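PDB 5LO9: cytochrome C from Marichromatium purpuratum 984, which oxidises thiosulfate to tetrathionate, and belongs to the bifunctional thiosulfate dehydrogenase/tetrathionate reductases, moving electrons through its covalently bound c-type haems. Local coordinates for the heme c site. Sequence-based numbering; all coordinates share one arbitrary frame.

The heme c site. Residues 123, 269, 285, 288-290, 292, 401-402, 405-406, 420-424, 430, 445-446, 450-452, 466, 470. With HEC (heme c), chain B.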
loop_
_atom_site.group_PDB
_atom_site.type_symbol
_atom_site.label_atom_id
_atom_site.label_comp_id
_atom_site.label_asym_id
_atom_site.label_seq_id
_atom_site.Cartn_x
_atom_site.Cartn_y
_atom_site.Cartn_z
ATOM N N ARG A 123 19.857 15.445 -18.325
ATOM C CA ARG A 123 20.057 15.806 -16.932
ATOM C C ARG A 123 21.041 16.966 -16.784
ATOM O O ARG A 123 20.976 17.700 -15.801
ATOM C CB ARG A 123 20.525 14.578 -16.167
ATOM C CG ARG A 123 20.252 14.621 -14.719
ATOM C CD ARG A 123 18.737 14.885 -14.426
ATOM N NE ARG A 123 17.959 13.904 -15.161
ATOM C CZ ARG A 123 16.842 14.121 -15.836
ATOM N NH1 ARG A 123 16.292 15.326 -15.903
ATOM N NH2 ARG A 123 16.269 13.087 -16.449
ATOM N N ARG A 269 8.910 13.029 -11.559
ATOM C CA ARG A 269 9.956 13.709 -12.305
ATOM C C ARG A 269 9.659 15.198 -12.525
ATOM O O ARG A 269 10.588 16.015 -12.626
ATOM C CB ARG A 269 10.126 12.986 -13.651
ATOM C CG ARG A 269 11.157 13.542 -14.605
ATOM C CD ARG A 269 12.567 13.340 -14.104
ATOM N NE ARG A 269 13.041 14.458 -13.294
ATOM C CZ ARG A 269 14.283 14.608 -12.848
ATOM N NH1 ARG A 269 15.232 13.714 -13.118
ATOM N NH2 ARG A 269 14.567 15.666 -12.110
ATOM N N GLN A 285 11.684 22.065 -6.557
ATOM C CA GLN A 285 12.198 20.735 -6.318
ATOM C C GLN A 285 11.339 19.744 -7.086
ATOM O O GLN A 285 10.240 20.073 -7.536
ATOM C CB GLN A 285 12.166 20.401 -4.839
ATOM C CG GLN A 285 12.931 21.381 -3.972
ATOM C CD GLN A 285 14.449 21.352 -4.125
ATOM O OE1 GLN A 285 15.080 22.397 -4.263
ATOM N NE2 GLN A 285 15.039 20.179 -4.033
ATOM N N ALA A 288 12.373 13.411 -8.010
ATOM C CA ALA A 288 13.449 12.748 -8.720
ATOM C C ALA A 288 14.817 13.322 -8.372
ATOM O O ALA A 288 15.829 12.635 -8.559
ATOM C CB ALA A 288 13.198 12.880 -10.226
ATOM N N GLY A 289 14.859 14.560 -7.875
ATOM C CA GLY A 289 16.121 15.218 -7.607
ATOM C C GLY A 289 16.852 14.661 -6.399
ATOM O O GLY A 289 18.067 14.834 -6.272
ATOM N N CYS A 290 16.124 14.089 -5.452
ATOM C CA CYS A 290 16.749 13.439 -4.319
ATOM C C CYS A 290 16.661 11.920 -4.389
ATOM O O CYS A 290 17.220 11.248 -3.520
ATOM C CB CYS A 290 16.115 13.918 -3.018
ATOM S SG CYS A 290 16.168 15.708 -2.763
ATOM N N LEU A 292 17.334 9.373 -7.167
ATOM C CA LEU A 292 17.871 9.436 -8.515
ATOM C C LEU A 292 17.361 8.302 -9.422
ATOM O O LEU A 292 16.923 7.231 -8.982
ATOM C CB LEU A 292 19.383 9.409 -8.422
ATOM C CG LEU A 292 19.965 10.512 -7.562
ATOM C CD1 LEU A 292 21.453 10.355 -7.548
ATOM C CD2 LEU A 292 19.570 11.865 -8.103
ATOM N N HIS A 401 33.643 21.542 -6.496
ATOM C CA HIS A 401 33.002 20.371 -7.075
ATOM C C HIS A 401 31.486 20.462 -7.248
ATOM O O HIS A 401 30.890 19.488 -7.711
ATOM C CB HIS A 401 33.294 19.143 -6.211
ATOM C CG HIS A 401 34.755 18.840 -6.005
ATOM N ND1 HIS A 401 35.607 18.495 -7.032
ATOM C CD2 HIS A 401 35.483 18.735 -4.866
ATOM C CE1 HIS A 401 36.802 18.230 -6.539
ATOM N NE2 HIS A 401 36.750 18.352 -5.227
ATOM N N CYS A 402 30.829 21.572 -6.897
ATOM C CA CYS A 402 29.364 21.555 -6.861
ATOM C C CYS A 402 28.779 22.809 -7.500
ATOM O O CYS A 402 27.767 22.756 -8.213
ATOM C CB CYS A 402 28.858 21.432 -5.421
ATOM S SG CYS A 402 29.830 20.256 -4.356
ATOM N N CYS A 405 27.169 23.349 -11.152
ATOM C CA CYS A 405 25.783 22.995 -11.412
ATOM C C CYS A 405 24.830 23.697 -10.457
ATOM O O CYS A 405 23.883 24.358 -10.888
ATOM C CB CYS A 405 25.616 21.487 -11.276
ATOM S SG CYS A 405 26.535 20.490 -12.434
ATOM N N HIS A 406 25.094 23.596 -9.157
ATOM C CA HIS A 406 24.167 24.119 -8.179
ATOM C C HIS A 406 24.294 25.621 -7.949
ATOM O O HIS A 406 23.430 26.182 -7.265
ATOM C CB HIS A 406 24.343 23.371 -6.864
ATOM C CG HIS A 406 23.914 21.947 -6.957
ATOM N ND1 HIS A 406 22.590 21.578 -7.047
ATOM C CD2 HIS A 406 24.628 20.798 -6.998
ATOM C CE1 HIS A 406 22.505 20.262 -7.126
ATOM N NE2 HIS A 406 23.728 19.764 -7.102
ATOM N N VAL A 420 16.581 21.812 -13.549
ATOM C CA VAL A 420 17.740 21.079 -14.026
ATOM C C VAL A 420 18.673 20.769 -12.872
ATOM O O VAL A 420 18.993 19.607 -12.640
ATOM C CB VAL A 420 18.480 21.867 -15.108
ATOM C CG1 VAL A 420 19.691 21.123 -15.524
ATOM C CG2 VAL A 420 17.596 22.095 -16.284
ATOM N N PHE A 421 19.094 21.793 -12.140
ATOM C CA PHE A 421 19.979 21.628 -10.988
ATOM C C PHE A 421 19.266 22.199 -9.778
ATOM O O PHE A 421 18.986 23.410 -9.742
ATOM C CB PHE A 421 21.319 22.327 -11.202
ATOM C CG PHE A 421 21.982 21.921 -12.460
ATOM C CD1 PHE A 421 22.228 20.577 -12.702
ATOM C CD2 PHE A 421 22.334 22.860 -13.422
ATOM C CE1 PHE A 421 22.823 20.170 -13.868
ATOM C CE2 PHE A 421 22.918 22.464 -14.633
ATOM C CZ PHE A 421 23.171 21.115 -14.850
ATOM N N PRO A 422 18.893 21.375 -8.809
ATOM C CA PRO A 422 18.070 21.845 -7.726
ATOM C C PRO A 422 18.789 22.883 -6.890
ATOM O O PRO A 422 19.970 22.717 -6.564
ATOM C CB PRO A 422 17.811 20.573 -6.904
ATOM C CG PRO A 422 18.035 19.475 -7.832
ATOM C CD PRO A 422 19.087 19.923 -8.751
ATOM N N PRO A 423 18.080 23.935 -6.491
ATOM C CA PRO A 423 18.537 24.821 -5.409
ATOM C C PRO A 423 18.780 24.059 -4.120
ATOM O O PRO A 423 17.935 23.286 -3.684
ATOM C CB PRO A 423 17.361 25.785 -5.225
ATOM C CG PRO A 423 16.533 25.639 -6.403
ATOM C CD PRO A 423 16.746 24.285 -6.975
ATOM N N LEU A 424 19.905 24.343 -3.472
ATOM C CA LEU A 424 20.289 23.645 -2.264
ATOM C C LEU A 424 20.101 24.460 -1.002
ATOM O O LEU A 424 20.249 23.914 0.101
ATOM C CB LEU A 424 21.744 23.204 -2.368
ATOM C CG LEU A 424 22.087 22.352 -3.582
ATOM C CD1 LEU A 424 23.552 21.891 -3.435
ATOM C CD2 LEU A 424 21.138 21.148 -3.730
ATOM N N TYR A 430 14.462 22.917 -0.309
ATOM C CA TYR A 430 13.689 22.214 0.705
ATOM C C TYR A 430 13.713 22.995 2.008
ATOM O O TYR A 430 14.655 23.754 2.279
ATOM C CB TYR A 430 14.257 20.812 0.932
ATOM C CG TYR A 430 15.764 20.738 1.149
ATOM C CD1 TYR A 430 16.318 20.909 2.430
ATOM C CD2 TYR A 430 16.622 20.491 0.092
ATOM C CE1 TYR A 430 17.678 20.829 2.649
ATOM C CE2 TYR A 430 18.025 20.397 0.299
ATOM C CZ TYR A 430 18.529 20.568 1.580
ATOM O OH TYR A 430 19.871 20.480 1.812
ATOM N N PHE A 445 23.884 11.179 1.426
ATOM C CA PHE A 445 23.463 11.313 0.045
ATOM C C PHE A 445 24.627 11.717 -0.832
ATOM O O PHE A 445 24.872 11.106 -1.881
ATOM C CB PHE A 445 22.355 12.332 -0.075
ATOM C CG PHE A 445 21.974 12.627 -1.496
ATOM C CD1 PHE A 445 21.258 11.719 -2.223
ATOM C CD2 PHE A 445 22.332 13.822 -2.090
ATOM C CE1 PHE A 445 20.885 11.991 -3.528
ATOM C CE2 PHE A 445 21.974 14.094 -3.385
ATOM C CZ PHE A 445 21.242 13.170 -4.110
ATOM N N ILE A 446 25.356 12.751 -0.401
ATOM C CA ILE A 446 26.417 13.341 -1.214
ATOM C C ILE A 446 27.544 12.334 -1.479
ATOM O O ILE A 446 27.978 12.136 -2.634
ATOM C CB ILE A 446 26.945 14.617 -0.530
ATOM C CG1 ILE A 446 25.948 15.771 -0.725
ATOM C CG2 ILE A 446 28.370 14.971 -1.027
ATOM C CD1 ILE A 446 26.117 16.904 0.258
ATOM N N MET A 450 26.909 12.418 -5.253
ATOM C CA MET A 450 27.284 13.689 -5.854
ATOM C C MET A 450 28.793 13.884 -5.798
ATOM O O MET A 450 29.419 13.648 -4.758
ATOM C CB MET A 450 26.618 14.884 -5.170
ATOM C CG MET A 450 25.142 14.980 -5.471
ATOM S SD MET A 450 24.795 15.531 -7.136
ATOM C CE MET A 450 23.464 14.443 -7.605
ATOM N N PRO A 451 29.385 14.408 -6.867
ATOM C CA PRO A 451 28.706 14.904 -8.073
ATOM C C PRO A 451 27.992 13.890 -8.934
ATOM O O PRO A 451 28.444 12.767 -9.021
ATOM C CB PRO A 451 29.833 15.511 -8.881
ATOM C CG PRO A 451 30.834 15.898 -7.886
ATOM C CD PRO A 451 30.797 14.768 -6.869
ATOM N N LEU A 452 26.940 14.360 -9.612
ATOM C CA LEU A 452 26.061 13.542 -10.447
ATOM C C LEU A 452 26.795 12.441 -11.197
ATOM O O LEU A 452 26.484 11.253 -11.041
ATOM C CB LEU A 452 25.362 14.452 -11.448
ATOM C CG LEU A 452 24.352 13.824 -12.353
ATOM C CD1 LEU A 452 23.124 13.426 -11.552
ATOM C CD2 LEU A 452 24.065 14.851 -13.443
ATOM N N VAL A 466 31.034 19.235 3.278
ATOM C CA VAL A 466 30.181 19.942 2.316
ATOM C C VAL A 466 28.744 19.955 2.798
ATOM O O VAL A 466 27.994 20.908 2.535
ATOM C CB VAL A 466 30.229 19.354 0.902
ATOM C CG1 VAL A 466 29.731 20.427 -0.065
ATOM C CG2 VAL A 466 31.577 18.998 0.517
ATOM N N ILE A 470 26.427 23.355 3.217
ATOM C CA ILE A 470 25.126 23.530 2.561
ATOM C C ILE A 470 24.030 23.799 3.584
ATOM O O ILE A 470 23.225 24.729 3.449
ATOM C CB ILE A 470 24.789 22.271 1.744
ATOM C CG1 ILE A 470 25.475 22.308 0.403
ATOM C CG2 ILE A 470 23.268 22.105 1.558
ATOM C CD1 ILE A 470 25.518 20.906 -0.288
HETATM FE FE HEC B . 24.159 17.731 -7.172
HETATM C CHA HEC B . 20.824 16.759 -6.833
HETATM C CHB HEC B . 24.461 18.126 -3.713
HETATM C CHC HEC B . 27.556 18.278 -7.558
HETATM C CHD HEC B . 23.741 17.962 -10.671
HETATM N NA HEC B . 22.866 17.498 -5.553
HETATM C C1A HEC B . 21.579 17.123 -5.618
HETATM C C2A HEC B . 20.944 17.090 -4.273
HETATM C C3A HEC B . 22.009 17.471 -3.364
HETATM C C4A HEC B . 23.163 17.715 -4.271
HETATM C CMA HEC B . 21.906 17.575 -1.873
HETATM C CAA HEC B . 19.556 16.721 -3.861
HETATM C CBA HEC B . 18.964 17.908 -3.093
HETATM C CGA HEC B . 17.808 18.573 -3.787
HETATM O O1A HEC B . 17.419 18.110 -4.870
HETATM O O2A HEC B . 17.309 19.573 -3.226
HETATM N NB HEC B . 25.719 18.122 -5.863
HETATM C C1B HEC B . 25.654 18.248 -4.544
HETATM C C2B HEC B . 26.971 18.525 -3.926
HETATM C C3B HEC B . 27.887 18.560 -5.061
HETATM C C4B HEC B . 26.996 18.276 -6.210
HETATM C CMB HEC B . 27.270 18.739 -2.488
HETATM C CAB HEC B . 29.377 18.784 -5.070
HETATM C CBB HEC B . 29.992 17.686 -4.236
HETATM N NC HEC B . 25.420 18.071 -8.807
HETATM C C1C HEC B . 26.729 18.266 -8.758
HETATM C C2C HEC B . 27.340 18.532 -10.070
HETATM C C3C HEC B . 26.228 18.446 -10.996
HETATM C C4C HEC B . 25.078 18.174 -10.094
HETATM C CMC HEC B . 28.776 18.835 -10.345
HETATM C CAC HEC B . 26.161 18.650 -12.488
HETATM C CBC HEC B . 27.106 17.865 -13.334
HETATM N ND HEC B . 22.583 17.396 -8.497
HETATM C C1D HEC B . 22.609 17.523 -9.832
HETATM C C2D HEC B . 21.300 17.162 -10.440
HETATM C C3D HEC B . 20.460 16.796 -9.313
HETATM C C4D HEC B . 21.352 16.973 -8.160
HETATM C CMD HEC B . 20.900 17.151 -11.870
HETATM C CAD HEC B . 19.035 16.367 -9.377
HETATM C CBD HEC B . 19.044 14.919 -9.857
HETATM C CGD HEC B . 17.917 14.627 -10.840
HETATM O O1D HEC B . 17.130 15.508 -11.229
HETATM O O2D HEC B . 17.813 13.477 -11.275
#
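His406 and Met450 clamp the haem iron from opposite faces, nearly in line (175° at FE). The proximal His406 binds through NE2, 2.1 Å from HEC FE, while its ND1 donates to Pro422 O at 2.9 Å, in the ring plane; this second-shell bond fixes the ring's rotation and probably makes the histidine a stronger donor. Met450 SD lies 2.3 Å from HEC FE; the chain bends at chi2 (-73°), turning SD onto the iron, and CG and CE lie under the face away from His406. Cys402 and Cys405 tether the former vinyl groups as thioethers and, with His406, form the CXXCH motif. At one propionate the grip is end-on: Arg269 NH2 reaches HEC O1D at 2.7 Å, in the guanidinium plane, and Arg269 NH1 reaches HEC O2D at 3.2 Å. Arg123's guanidinium lies face to face with that of Arg269, whose NH1 sits over its centre; the shared carboxylate probably eases the like charges. NE2 of Gln285 donates to HEC O2A of the other propionate, the acceptor 22° out of the amide plane. On the histidine side, Pro422 CD and Leu424 CD2 lie over pyrrole rings D and A. On the methionine side, Phe445 turns its ring edge to ring A; methyl CMB is pinched between Ile446 CD1 there and Ile470 CD1 opposite. Almost wholly buried, the haem belongs to the C-terminal cytochrome c domain, between helices 403-406, 439-449 and 460-470, its propionates towards segments 285-290 and 121-125.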